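Long-range contacts in chitooligosaccharidolytic beta-N-acetylglucosaminidase (Ostrinia furnacalis, PDB 3OZP), which hydrolyses terminal beta-linked N-acetylglucosamine units one at a time from the non-reducing ends of chitooligosaccharides, preferring shorter substrates: residues H222-D227 and L273-A278; I400-T405 and I422-T427; H411-L416 and K440-I445. All coordinates share one frame; numbering follows the deposited sequence.

Contact 1. Residues H222-D227 and L273-A278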
loop_
_atom_site.group_PDB
_atom_site.type_symbol
_atom_site.label_atom_id
_atom_site.label_comp_id
_atom_site.label_asym_id
_atom_site.label_seq_id
_atom_site.Cartn_x
_atom_site.Cartn_y
_atom_site.Cartn_z
ATOM N N HIS A 222 12.922 -15.796 -2.916
ATOM C CA HIS A 222 12.332 -16.898 -3.663
ATOM C C HIS A 222 11.505 -16.270 -4.779
ATOM O O HIS A 222 10.445 -15.690 -4.544
ATOM C CB HIS A 222 11.507 -17.765 -2.691
ATOM C CG HIS A 222 10.623 -18.797 -3.330
ATOM N ND1 HIS A 222 10.551 -19.010 -4.691
ATOM C CD2 HIS A 222 9.785 -19.700 -2.768
ATOM C CE1 HIS A 222 9.690 -19.978 -4.940
ATOM N NE2 HIS A 222 9.208 -20.414 -3.791
ATOM N N TRP A 223 12.035 -16.372 -5.992
ATOM C CA TRP A 223 11.467 -15.705 -7.159
ATOM C C TRP A 223 10.563 -16.671 -7.917
ATOM O O TRP A 223 11.039 -17.502 -8.698
ATOM C CB TRP A 223 12.607 -15.196 -8.047
ATOM C CG TRP A 223 12.229 -14.166 -9.080
ATOM C CD1 TRP A 223 10.991 -13.941 -9.614
ATOM C CD2 TRP A 223 13.120 -13.262 -9.746
ATOM N NE1 TRP A 223 11.052 -12.934 -10.547
ATOM C CE2 TRP A 223 12.346 -12.501 -10.651
ATOM C CE3 TRP A 223 14.495 -13.009 -9.650
ATOM C CZ2 TRP A 223 12.901 -11.511 -11.465
ATOM C CZ3 TRP A 223 15.049 -12.022 -10.457
ATOM C CH2 TRP A 223 14.249 -11.283 -11.352
ATOM N N HIS A 224 9.260 -16.568 -7.657
ATOM C CA HIS A 224 8.254 -17.368 -8.341
ATOM C C HIS A 224 7.978 -16.674 -9.671
ATOM O O HIS A 224 7.059 -15.855 -9.794
ATOM C CB HIS A 224 6.990 -17.473 -7.482
ATOM C CG HIS A 224 5.921 -18.341 -8.069
ATOM N ND1 HIS A 224 5.790 -19.678 -7.755
ATOM C CD2 HIS A 224 4.910 -18.055 -8.923
ATOM C CE1 HIS A 224 4.752 -20.180 -8.402
ATOM N NE2 HIS A 224 4.200 -19.215 -9.118
ATOM N N ILE A 225 8.801 -17.011 -10.657
ATOM C CA ILE A 225 8.939 -16.211 -11.876
ATOM C C ILE A 225 7.926 -16.542 -12.984
ATOM O O ILE A 225 7.611 -15.677 -13.803
ATOM C CB ILE A 225 10.419 -16.225 -12.380
ATOM C CG1 ILE A 225 10.678 -15.118 -13.409
ATOM C CG2 ILE A 225 10.845 -17.627 -12.873
ATOM C CD1 ILE A 225 12.159 -14.762 -13.571
ATOM N N THR A 226 7.396 -17.763 -12.991
ATOM C CA THR A 226 6.417 -18.171 -13.999
ATOM C C THR A 226 5.153 -18.719 -13.354
ATOM O O THR A 226 5.178 -19.194 -12.221
ATOM C CB THR A 226 6.980 -19.260 -14.956
ATOM O OG1 THR A 226 7.412 -20.395 -14.192
ATOM C CG2 THR A 226 8.143 -18.723 -15.778
ATOM N N ASP A 227 4.046 -18.632 -14.077
ATOM C CA ASP A 227 2.811 -19.302 -13.680
ATOM C C ASP A 227 1.916 -19.364 -14.904
ATOM O O ASP A 227 2.370 -19.082 -16.010
ATOM C CB ASP A 227 2.123 -18.587 -12.507
ATOM C CG ASP A 227 1.394 -19.554 -11.585
ATOM O OD1 ASP A 227 0.310 -20.055 -11.973
ATOM O OD2 ASP A 227 1.899 -19.810 -10.469
ATOM N N LEU A 273 16.711 -17.331 -5.295
ATOM C CA LEU A 273 16.327 -18.713 -5.542
ATOM C C LEU A 273 15.145 -18.774 -6.521
ATOM O O LEU A 273 14.035 -18.361 -6.181
ATOM C CB LEU A 273 15.957 -19.374 -4.204
ATOM C CG LEU A 273 15.933 -20.894 -4.024
ATOM C CD1 LEU A 273 15.712 -21.242 -2.546
ATOM C CD2 LEU A 273 14.879 -21.577 -4.892
ATOM N N PRO A 274 15.383 -19.288 -7.745
ATOM C CA PRO A 274 14.318 -19.330 -8.749
ATOM C C PRO A 274 13.369 -20.505 -8.553
ATOM O O PRO A 274 13.795 -21.581 -8.114
ATOM C CB PRO A 274 15.087 -19.506 -10.060
ATOM C CG PRO A 274 16.305 -20.290 -9.667
ATOM C CD PRO A 274 16.663 -19.795 -8.278
ATOM N N GLU A 275 12.097 -20.290 -8.872
ATOM C CA GLU A 275 11.129 -21.373 -8.972
ATOM C C GLU A 275 10.582 -21.483 -10.388
ATOM O O GLU A 275 10.117 -20.490 -10.965
ATOM C CB GLU A 275 9.955 -21.183 -8.004
ATOM C CG GLU A 275 8.919 -22.315 -8.074
ATOM C CD GLU A 275 7.673 -22.062 -7.244
ATOM O OE1 GLU A 275 7.648 -21.093 -6.456
ATOM O OE2 GLU A 275 6.697 -22.832 -7.384
ATOM N N PHE A 276 10.647 -22.690 -10.949
ATOM C CA PHE A 276 9.820 -23.004 -12.099
ATOM C C PHE A 276 8.740 -23.981 -11.664
ATOM O O PHE A 276 8.992 -25.176 -11.511
ATOM C CB PHE A 276 10.614 -23.558 -13.290
ATOM C CG PHE A 276 9.758 -23.768 -14.506
ATOM C CD1 PHE A 276 9.447 -22.696 -15.341
ATOM C CD2 PHE A 276 9.224 -25.021 -14.792
ATOM C CE1 PHE A 276 8.624 -22.869 -16.449
ATOM C CE2 PHE A 276 8.400 -25.210 -15.902
ATOM C CZ PHE A 276 8.099 -24.130 -16.731
ATOM N N ASP A 277 7.540 -23.454 -11.461
ATOM C CA ASP A 277 6.417 -24.248 -10.991
ATOM C C ASP A 277 5.930 -25.214 -12.078
ATOM O O ASP A 277 5.602 -24.799 -13.194
ATOM C CB ASP A 277 5.290 -23.321 -10.546
ATOM C CG ASP A 277 4.292 -24.002 -9.643
ATOM O OD1 ASP A 277 3.502 -23.283 -9.005
ATOM O OD2 ASP A 277 4.302 -25.250 -9.560
ATOM N N ALA A 278 5.907 -26.505 -11.743
ATOM C CA ALA A 278 5.464 -27.558 -12.662
ATOM C C ALA A 278 4.929 -28.756 -11.869
ATOM O O ALA A 278 5.378 -28.987 -10.745
ATOM C CB ALA A 278 6.617 -27.988 -13.561
HETATM O O HOH W 1 5.331 -22.259 -14.499
HETATM O O HOH W 2 7.287 -20.561 -10.903
#
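Trp-223 reaches across to 273-278 with both of its backbone polar atoms: its N donates to Leu-273 O at 2.8 Å, and its O accepts from Glu-275 N at 3.0 Å. These are neighbouring parallel strands of the family 20 catalytic barrel. Further along, water takes over the pairing. One water accepts from Thr-226 OG1 and donates to Asp-277 O; a second donates to Thr-226 O and Glu-275 O and accepts from Asp-277 N, its oxygen lying over the centre of the His-224 ring.

The side-chain bonds centre on that ring. His-224 ND1 donates to Glu-275 OE1 at 2.7 Å, although the modelled position of that oxygen is doubtful, with ring and carboxylate planes 78° apart. On the other side, His-224 NE2 donates in the ring plane to the anti lone pair of Asp-227 OD2, also at 2.7 Å. Asp-277 OD1 lies at the ring edge, 3.4 Å from His-224 CE1.

Van der Waals contact brings Thr-226 OG1 to 3.3 Å from Phe-276 CD1.

Held mainly by its NE2 bond, the imidazole is probably fixed in rotation and ties Asp-227, a probable charge-relay residue hydrogen-bonded to His-281, to the barrel wall.

Contact 2. Residues I400-T405 and I422-T427. With OAN (O-(2-acetamido-2-deoxy D-glucopyranosylidene) amino-N-phenylcarbamate), chain B.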
loop_
_atom_site.group_PDB
_atom_site.type_symbol
_atom_site.label_atom_id
_atom_site.label_comp_id
_atom_site.label_asym_id
_atom_site.label_seq_id
_atom_site.Cartn_x
_atom_site.Cartn_y
_atom_site.Cartn_z
ATOM N N ILE A 400 13.056 -28.152 -3.934
ATOM C CA ILE A 400 11.897 -27.821 -3.116
ATOM C C ILE A 400 10.596 -28.085 -3.865
ATOM O O ILE A 400 10.467 -27.774 -5.059
ATOM C CB ILE A 400 11.908 -26.341 -2.630
ATOM C CG1 ILE A 400 13.277 -25.955 -2.053
ATOM C CG2 ILE A 400 10.800 -26.101 -1.600
ATOM C CD1 ILE A 400 13.436 -24.462 -1.742
ATOM N N LEU A 401 9.643 -28.662 -3.142
ATOM C CA LEU A 401 8.272 -28.830 -3.592
ATOM C C LEU A 401 7.323 -28.282 -2.529
ATOM O O LEU A 401 7.626 -28.350 -1.336
ATOM C CB LEU A 401 7.981 -30.312 -3.826
ATOM C CG LEU A 401 7.917 -30.947 -5.223
ATOM C CD1 LEU A 401 8.783 -30.301 -6.294
ATOM C CD2 LEU A 401 8.153 -32.465 -5.134
ATOM N N TRP A 402 6.185 -27.736 -2.965
ATOM C CA TRP A 402 5.114 -27.324 -2.059
ATOM C C TRP A 402 4.432 -28.555 -1.471
ATOM O O TRP A 402 4.434 -29.623 -2.098
ATOM C CB TRP A 402 4.055 -26.506 -2.806
ATOM C CG TRP A 402 4.543 -25.206 -3.361
ATOM C CD1 TRP A 402 4.850 -24.937 -4.659
ATOM C CD2 TRP A 402 4.771 -23.994 -2.635
ATOM N NE1 TRP A 402 5.253 -23.631 -4.791
ATOM C CE2 TRP A 402 5.218 -23.030 -3.562
ATOM C CE3 TRP A 402 4.637 -23.629 -1.288
ATOM C CZ2 TRP A 402 5.545 -21.727 -3.188
ATOM C CZ3 TRP A 402 4.947 -22.331 -0.917
ATOM C CH2 TRP A 402 5.404 -21.396 -1.863
ATOM N N THR A 403 3.844 -28.406 -0.282
ATOM C CA THR A 403 2.915 -29.420 0.234
ATOM C C THR A 403 1.746 -29.560 -0.732
ATOM O O THR A 403 1.214 -28.561 -1.237
ATOM C CB THR A 403 2.358 -29.107 1.647
ATOM O OG1 THR A 403 1.878 -27.760 1.702
ATOM C CG2 THR A 403 3.405 -29.320 2.723
ATOM N N SER A 404 1.370 -30.809 -0.988
ATOM C CA SER A 404 0.354 -31.158 -1.977
ATOM C C SER A 404 -0.096 -32.600 -1.745
ATOM O O SER A 404 0.329 -33.241 -0.782
ATOM C CB SER A 404 0.934 -31.032 -3.389
ATOM O OG SER A 404 1.915 -32.032 -3.624
ATOM N N THR A 405 -0.940 -33.102 -2.644
ATOM C CA THR A 405 -1.375 -34.501 -2.639
ATOM C C THR A 405 -0.179 -35.448 -2.761
ATOM O O THR A 405 -0.156 -36.507 -2.129
ATOM C CB THR A 405 -2.402 -34.765 -3.768
ATOM O OG1 THR A 405 -3.530 -33.906 -3.583
ATOM C CG2 THR A 405 -2.887 -36.212 -3.760
ATOM N N ILE A 422 13.311 -30.900 -0.124
ATOM C CA ILE A 422 12.842 -30.041 0.960
ATOM C C ILE A 422 11.367 -29.728 0.688
ATOM O O ILE A 422 10.992 -29.459 -0.454
ATOM C CB ILE A 422 13.647 -28.718 1.000
ATOM C CG1 ILE A 422 15.133 -28.998 1.244
ATOM C CG2 ILE A 422 13.068 -27.745 2.044
ATOM C CD1 ILE A 422 16.059 -27.853 0.851
ATOM N N ILE A 423 10.535 -29.756 1.723
ATOM C CA ILE A 423 9.112 -29.474 1.545
ATOM C C ILE A 423 8.762 -28.084 2.082
ATOM O O ILE A 423 9.046 -27.770 3.247
ATOM C CB ILE A 423 8.209 -30.561 2.206
ATOM C CG1 ILE A 423 8.686 -31.983 1.855
ATOM C CG2 ILE A 423 6.734 -30.351 1.831
ATOM C CD1 ILE A 423 8.632 -32.357 0.369
ATOM N N GLN A 424 8.170 -27.250 1.226
ATOM C CA GLN A 424 7.682 -25.942 1.661
ATOM C C GLN A 424 6.232 -26.064 2.095
ATOM O O GLN A 424 5.348 -26.344 1.285
ATOM C CB GLN A 424 7.845 -24.863 0.578
ATOM C CG GLN A 424 7.535 -23.451 1.109
ATOM C CD GLN A 424 8.024 -22.318 0.212
ATOM O OE1 GLN A 424 8.523 -22.539 -0.894
ATOM N NE2 GLN A 424 7.873 -21.088 0.696
ATOM N N VAL A 425 6.003 -25.848 3.385
ATOM C CA VAL A 425 4.703 -26.059 3.997
ATOM C C VAL A 425 3.866 -24.789 3.924
ATOM O O VAL A 425 4.277 -23.745 4.419
ATOM C CB VAL A 425 4.866 -26.503 5.473
ATOM C CG1 VAL A 425 3.517 -26.688 6.138
ATOM C CG2 VAL A 425 5.696 -27.787 5.555
ATOM N N TRP A 426 2.692 -24.881 3.307
ATOM C CA TRP A 426 1.762 -23.755 3.285
ATOM C C TRP A 426 0.384 -24.118 3.844
ATOM O O TRP A 426 -0.572 -23.356 3.696
ATOM C CB TRP A 426 1.664 -23.142 1.881
ATOM C CG TRP A 426 1.040 -24.043 0.860
ATOM C CD1 TRP A 426 1.629 -25.100 0.234
ATOM C CD2 TRP A 426 -0.292 -23.961 0.345
ATOM N NE1 TRP A 426 0.746 -25.687 -0.638
ATOM C CE2 TRP A 426 -0.442 -25.010 -0.590
ATOM C CE3 TRP A 426 -1.376 -23.102 0.582
ATOM C CZ2 TRP A 426 -1.632 -25.225 -1.292
ATOM C CZ3 TRP A 426 -2.560 -23.318 -0.112
ATOM C CH2 TRP A 426 -2.676 -24.373 -1.041
ATOM N N THR A 427 0.291 -25.282 4.489
ATOM C CA THR A 427 -0.888 -25.659 5.273
ATOM C C THR A 427 -0.943 -24.750 6.502
ATOM O O THR A 427 -0.040 -23.947 6.706
ATOM C CB THR A 427 -0.792 -27.126 5.760
ATOM O OG1 THR A 427 0.291 -27.253 6.688
ATOM C CG2 THR A 427 -0.573 -28.088 4.605
HETATM C CAH OAN B . 1.187 -23.035 -2.915
HETATM C CAG OAN B . 0.110 -21.981 -3.167
HETATM O OAN OAN B . -0.106 -21.103 -2.333
HETATM N NAI OAN B . -0.561 -22.117 -4.333
HETATM C CAB OAN B . -1.620 -21.191 -4.798
HETATM C CAC OAN B . -0.911 -19.934 -5.360
HETATM O OAJ OAN B . -0.629 -20.124 -6.748
HETATM C CAD OAN B . -1.767 -18.705 -5.163
HETATM O OAK OAN B . -1.106 -17.562 -5.717
HETATM C CAE OAN B . -1.954 -18.555 -3.669
HETATM C CAF OAN B . -2.733 -17.283 -3.348
HETATM O OAM OAN B . -2.883 -17.149 -1.933
HETATM O OAL OAN B . -2.697 -19.694 -3.169
HETATM C CAA OAN B . -2.575 -20.931 -3.771
HETATM N NAY OAN B . -3.361 -21.941 -3.398
HETATM O OAQ OAN B . -4.315 -21.659 -2.298
HETATM C CAP OAN B . -5.622 -21.991 -2.521
HETATM O OAR OAN B . -5.927 -23.105 -2.954
HETATM N NAO OAN B . -6.555 -21.073 -2.207
HETATM C CAS OAN B . -7.870 -21.275 -2.349
HETATM C CAT OAN B . -8.583 -21.996 -1.387
HETATM C CAU OAN B . -9.961 -22.174 -1.528
HETATM C CAV OAN B . -10.629 -21.619 -2.623
HETATM C CAW OAN B . -9.923 -20.885 -3.577
HETATM C CAX OAN B . -8.545 -20.707 -3.435
#
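Ile-400 to Trp-402 run parallel to Ile-422 to Gln-424, residue against residue, the strand axes 4.7 Å apart at closest. Leu-401 bonds through both N and O, to Ile-422 O and Gln-424 N, and Thr-403 N continues the pattern by donating to Gln-424 O.

Ile-400, Trp-402, Ile-422 and Gln-424 share one face of the sheet. There the Gln-424 amide lies nearly flat against the indole of Trp-402, the planes 20° apart, with OE1 3.4 Å above the ring plane. Gln-424 is extended, and its amide is held at both ends: NE2 bonds to Glu-498 and Ser-447, OE1 to His-341. Trp-402 NE1 in turn donates to Glu-275.

Both strands belong to the eight-stranded parallel (TIM) barrel, and the C-terminal ends of such strands carry the active site. Accordingly the bound carbamate inhibitor sits here, its acetamido methyl CAH 3.7 Å above the opposite face of Trp-402. The same methyl lies over a face of Trp-426, 3.4 Å from its plane. The edge of Trp-402 is toward the face of Trp-426 in an offset edge-to-face pair at 90°, the six-membered ring of Trp-402 centred 5.5 Å from the five-membered ring of Trp-426, so the methyl sits in a corner of two aromatic walls. The enzyme requires the substrate's 2-acetamido group, which in family 20 takes part in catalysis.

Trp-426 is turned into this corner with CG between its backbone N and carbonyl carbon (chi1 67°), and Thr-403 holds it there. Trp-426 NE1 donates to Thr-403 O at 3.0 Å, a somewhat bent bond, and Trp-426 N makes a weak bond to Thr-403 OG1 at 3.4 Å. Thr-403 CG2 packs on Ile-423 CG2. At the far end of the indole, Trp-426 CZ3 comes within 3.3 Å of the inhibitor's OAQ.

Contact 3. Residues H411-L416 and K440-I445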
loop_
_atom_site.group_PDB
_atom_site.type_symbol
_atom_site.label_atom_id
_atom_site.label_comp_id
_atom_site.label_asym_id
_atom_site.label_seq_id
_atom_site.Cartn_x
_atom_site.Cartn_y
_atom_site.Cartn_z
ATOM N N HIS A 411 2.263 -41.341 1.990
ATOM C CA HIS A 411 2.808 -41.988 0.794
ATOM C C HIS A 411 4.002 -41.274 0.147
ATOM O O HIS A 411 4.493 -41.712 -0.896
ATOM C CB HIS A 411 1.707 -42.260 -0.248
ATOM C CG HIS A 411 1.023 -41.028 -0.764
ATOM N ND1 HIS A 411 -0.345 -40.947 -0.911
ATOM C CD2 HIS A 411 1.515 -39.832 -1.166
ATOM C CE1 HIS A 411 -0.667 -39.756 -1.384
ATOM N NE2 HIS A 411 0.444 -39.060 -1.548
ATOM N N ILE A 412 4.473 -40.190 0.767
ATOM C CA ILE A 412 5.550 -39.372 0.191
ATOM C C ILE A 412 6.807 -40.177 -0.177
ATOM O O ILE A 412 7.432 -39.919 -1.210
ATOM C CB ILE A 412 5.907 -38.146 1.094
ATOM C CG1 ILE A 412 6.853 -37.187 0.354
ATOM C CG2 ILE A 412 6.463 -38.599 2.451
ATOM C CD1 ILE A 412 7.093 -35.856 1.051
ATOM N N ASP A 413 7.153 -41.159 0.656
ATOM C CA ASP A 413 8.344 -41.983 0.436
ATOM C C ASP A 413 8.261 -42.875 -0.805
ATOM O O ASP A 413 9.279 -43.355 -1.286
ATOM C CB ASP A 413 8.670 -42.821 1.678
ATOM C CG ASP A 413 9.262 -41.993 2.805
ATOM O OD1 ASP A 413 9.869 -40.930 2.533
ATOM O OD2 ASP A 413 9.126 -42.410 3.973
ATOM N N ASP A 414 7.049 -43.087 -1.317
ATOM C CA ASP A 414 6.854 -43.821 -2.571
ATOM C C ASP A 414 7.319 -43.008 -3.776
ATOM O O ASP A 414 7.568 -43.566 -4.847
ATOM C CB ASP A 414 5.380 -44.204 -2.761
ATOM C CG ASP A 414 4.865 -45.137 -1.678
ATOM O OD1 ASP A 414 5.685 -45.784 -0.993
ATOM O OD2 ASP A 414 3.631 -45.227 -1.516
ATOM N N TYR A 415 7.443 -41.693 -3.594
ATOM C CA TYR A 415 7.700 -40.777 -4.704
ATOM C C TYR A 415 8.972 -39.960 -4.528
ATOM O O TYR A 415 9.731 -39.770 -5.481
ATOM C CB TYR A 415 6.496 -39.850 -4.906
ATOM C CG TYR A 415 5.183 -40.592 -4.962
ATOM C CD1 TYR A 415 4.875 -41.422 -6.041
ATOM C CD2 TYR A 415 4.251 -40.475 -3.933
ATOM C CE1 TYR A 415 3.672 -42.114 -6.095
ATOM C CE2 TYR A 415 3.042 -41.164 -3.976
ATOM C CZ TYR A 415 2.763 -41.980 -5.058
ATOM O OH TYR A 415 1.572 -42.662 -5.109
ATOM N N LEU A 416 9.199 -39.482 -3.310
ATOM C CA LEU A 416 10.326 -38.610 -3.000
ATOM C C LEU A 416 11.232 -39.270 -1.961
ATOM O O LEU A 416 10.930 -40.360 -1.468
ATOM C CB LEU A 416 9.796 -37.275 -2.456
ATOM C CG LEU A 416 9.235 -36.153 -3.349
ATOM C CD1 LEU A 416 8.656 -36.606 -4.686
ATOM C CD2 LEU A 416 8.213 -35.315 -2.578
ATOM N N LYS A 440 8.965 -38.438 9.373
ATOM C CA LYS A 440 9.568 -39.170 8.263
ATOM C C LYS A 440 10.914 -38.582 7.836
ATOM O O LYS A 440 11.492 -38.994 6.828
ATOM C CB LYS A 440 8.598 -39.261 7.081
ATOM C CG LYS A 440 7.361 -40.081 7.399
ATOM C CD LYS A 440 6.698 -40.621 6.157
ATOM C CE LYS A 440 5.832 -41.828 6.486
ATOM N NZ LYS A 440 6.657 -43.056 6.660
ATOM N N GLY A 441 11.406 -37.616 8.607
ATOM C CA GLY A 441 12.748 -37.069 8.409
ATOM C C GLY A 441 12.870 -35.918 7.423
ATOM O O GLY A 441 13.979 -35.455 7.147
ATOM N N TYR A 442 11.741 -35.449 6.895
ATOM C CA TYR A 442 11.755 -34.366 5.901
ATOM C C TYR A 442 12.116 -33.003 6.486
ATOM O O TYR A 442 11.747 -32.677 7.615
ATOM C CB TYR A 442 10.430 -34.300 5.130
ATOM C CG TYR A 442 10.317 -35.399 4.100
ATOM C CD1 TYR A 442 9.770 -36.639 4.434
ATOM C CD2 TYR A 442 10.780 -35.212 2.799
ATOM C CE1 TYR A 442 9.680 -37.659 3.498
ATOM C CE2 TYR A 442 10.691 -36.231 1.853
ATOM C CZ TYR A 442 10.142 -37.453 2.214
ATOM O OH TYR A 442 10.050 -38.466 1.289
ATOM N N ARG A 443 12.862 -32.227 5.706
ATOM C CA ARG A 443 13.204 -30.858 6.062
ATOM C C ARG A 443 12.146 -29.914 5.512
ATOM O O ARG A 443 11.628 -30.125 4.412
ATOM C CB ARG A 443 14.584 -30.474 5.534
ATOM C CG ARG A 443 15.702 -31.391 5.995
ATOM C CD ARG A 443 16.307 -32.126 4.819
ATOM N NE ARG A 443 17.455 -31.407 4.280
ATOM C CZ ARG A 443 17.891 -31.496 3.028
ATOM N NH1 ARG A 443 17.267 -32.262 2.141
ATOM N NH2 ARG A 443 18.954 -30.798 2.660
ATOM N N LEU A 444 11.825 -28.879 6.283
ATOM C CA LEU A 444 10.709 -28.001 5.943
ATOM C C LEU A 444 11.093 -26.529 5.850
ATOM O O LEU A 444 11.999 -26.061 6.545
ATOM C CB LEU A 444 9.571 -28.154 6.959
ATOM C CG LEU A 444 9.040 -29.526 7.387
ATOM C CD1 LEU A 444 7.936 -29.325 8.408
ATOM C CD2 LEU A 444 8.525 -30.341 6.201
ATOM N N ILE A 445 10.402 -25.817 4.963
ATOM C CA ILE A 445 10.387 -24.357 4.965
ATOM C C ILE A 445 8.964 -23.962 5.337
ATOM O O ILE A 445 8.008 -24.380 4.682
ATOM C CB ILE A 445 10.791 -23.761 3.593
ATOM C CG1 ILE A 445 12.266 -24.055 3.301
ATOM C CG2 ILE A 445 10.509 -22.249 3.552
ATOM C CD1 ILE A 445 12.649 -23.949 1.828
HETATM O O HOH W 3 11.466 -40.832 4.913
#
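Ile-412 and Tyr-442 approach from opposite directions, the isoleucine ending over the tyrosine ring, where the loop that follows strand 399-402 comes up against the link between helix 432-439 and strand 444-446, on the outside of the TIM barrel. A Schellman motif ends that helix: Gly-441, at positive phi, is its C-prime residue, with Tyr-442 N bonded back to Leu-437 O and Gly-441 N to Leu-438 O. The turn sends the chain on toward its strand and points Tyr-442 at the loop.

The inner half is tightly packed. Ile-412 CD1 makes a CH-pi contact over one face of the tyrosine ring, 3.8 Å from its centroid and 20° off the normal. CG1 is anti to the backbone N (chi1 -170°), which carries CD1 out over the ring, while the other branch, Ile-412 CG2, comes down beside Tyr-442 CE1 at 3.5 Å. Leu-416 CB adds a contact with Tyr-442 OH at 3.9 Å. Ile-412 also touches Leu-437 and Ile-423, joining the loop to the helix and to strand 421-425. The loop itself is curled tightly enough for Ile-412 O to accept from both Tyr-415 N and Leu-416 N.

The solvent side is looser. Asp-413 and Lys-440 are exposed, and their salt bridge is long, with Asp-413 OD2 3.7 Å from Lys-440 NZ. A water bridges Asp-413 OD1 and Lys-440 O, 2.7 Å from the latter.

Asp-413 belongs to both halves. Its carboxylate runs alongside the phenol, pointing the other way, the planes 23° apart, and at the boundary Tyr-442 OH donates to Asp-413 OD1 at 2.8 Å, meeting that oxygen nearly along its C-O axis.

Overall arrangement
All three contacts belong to the catalytic barrel of eight parallel strands. Contact 1 joins its second and third strands and closes, along the chain, before contact 2 opens between the fifth and sixth. Their centres lie 14 Å apart, and the two meet across the barrel interior, where Leu-273 CD1 packs 4.0 Å from Ile-400 CD1. Contact 3 alternates with contact 2 in sequence and is centred about 10 Å from it: strand 444-446 pairs with 421-425 through Val-425 N and Ile-445 O, and His-411 NE2 bonds to Thr-405 O. Contacts 1 and 2 thus line the active site, whereas contact 3 lies on the outside of the barrel, away from the active site, joining a loop to the end of helix 432-439.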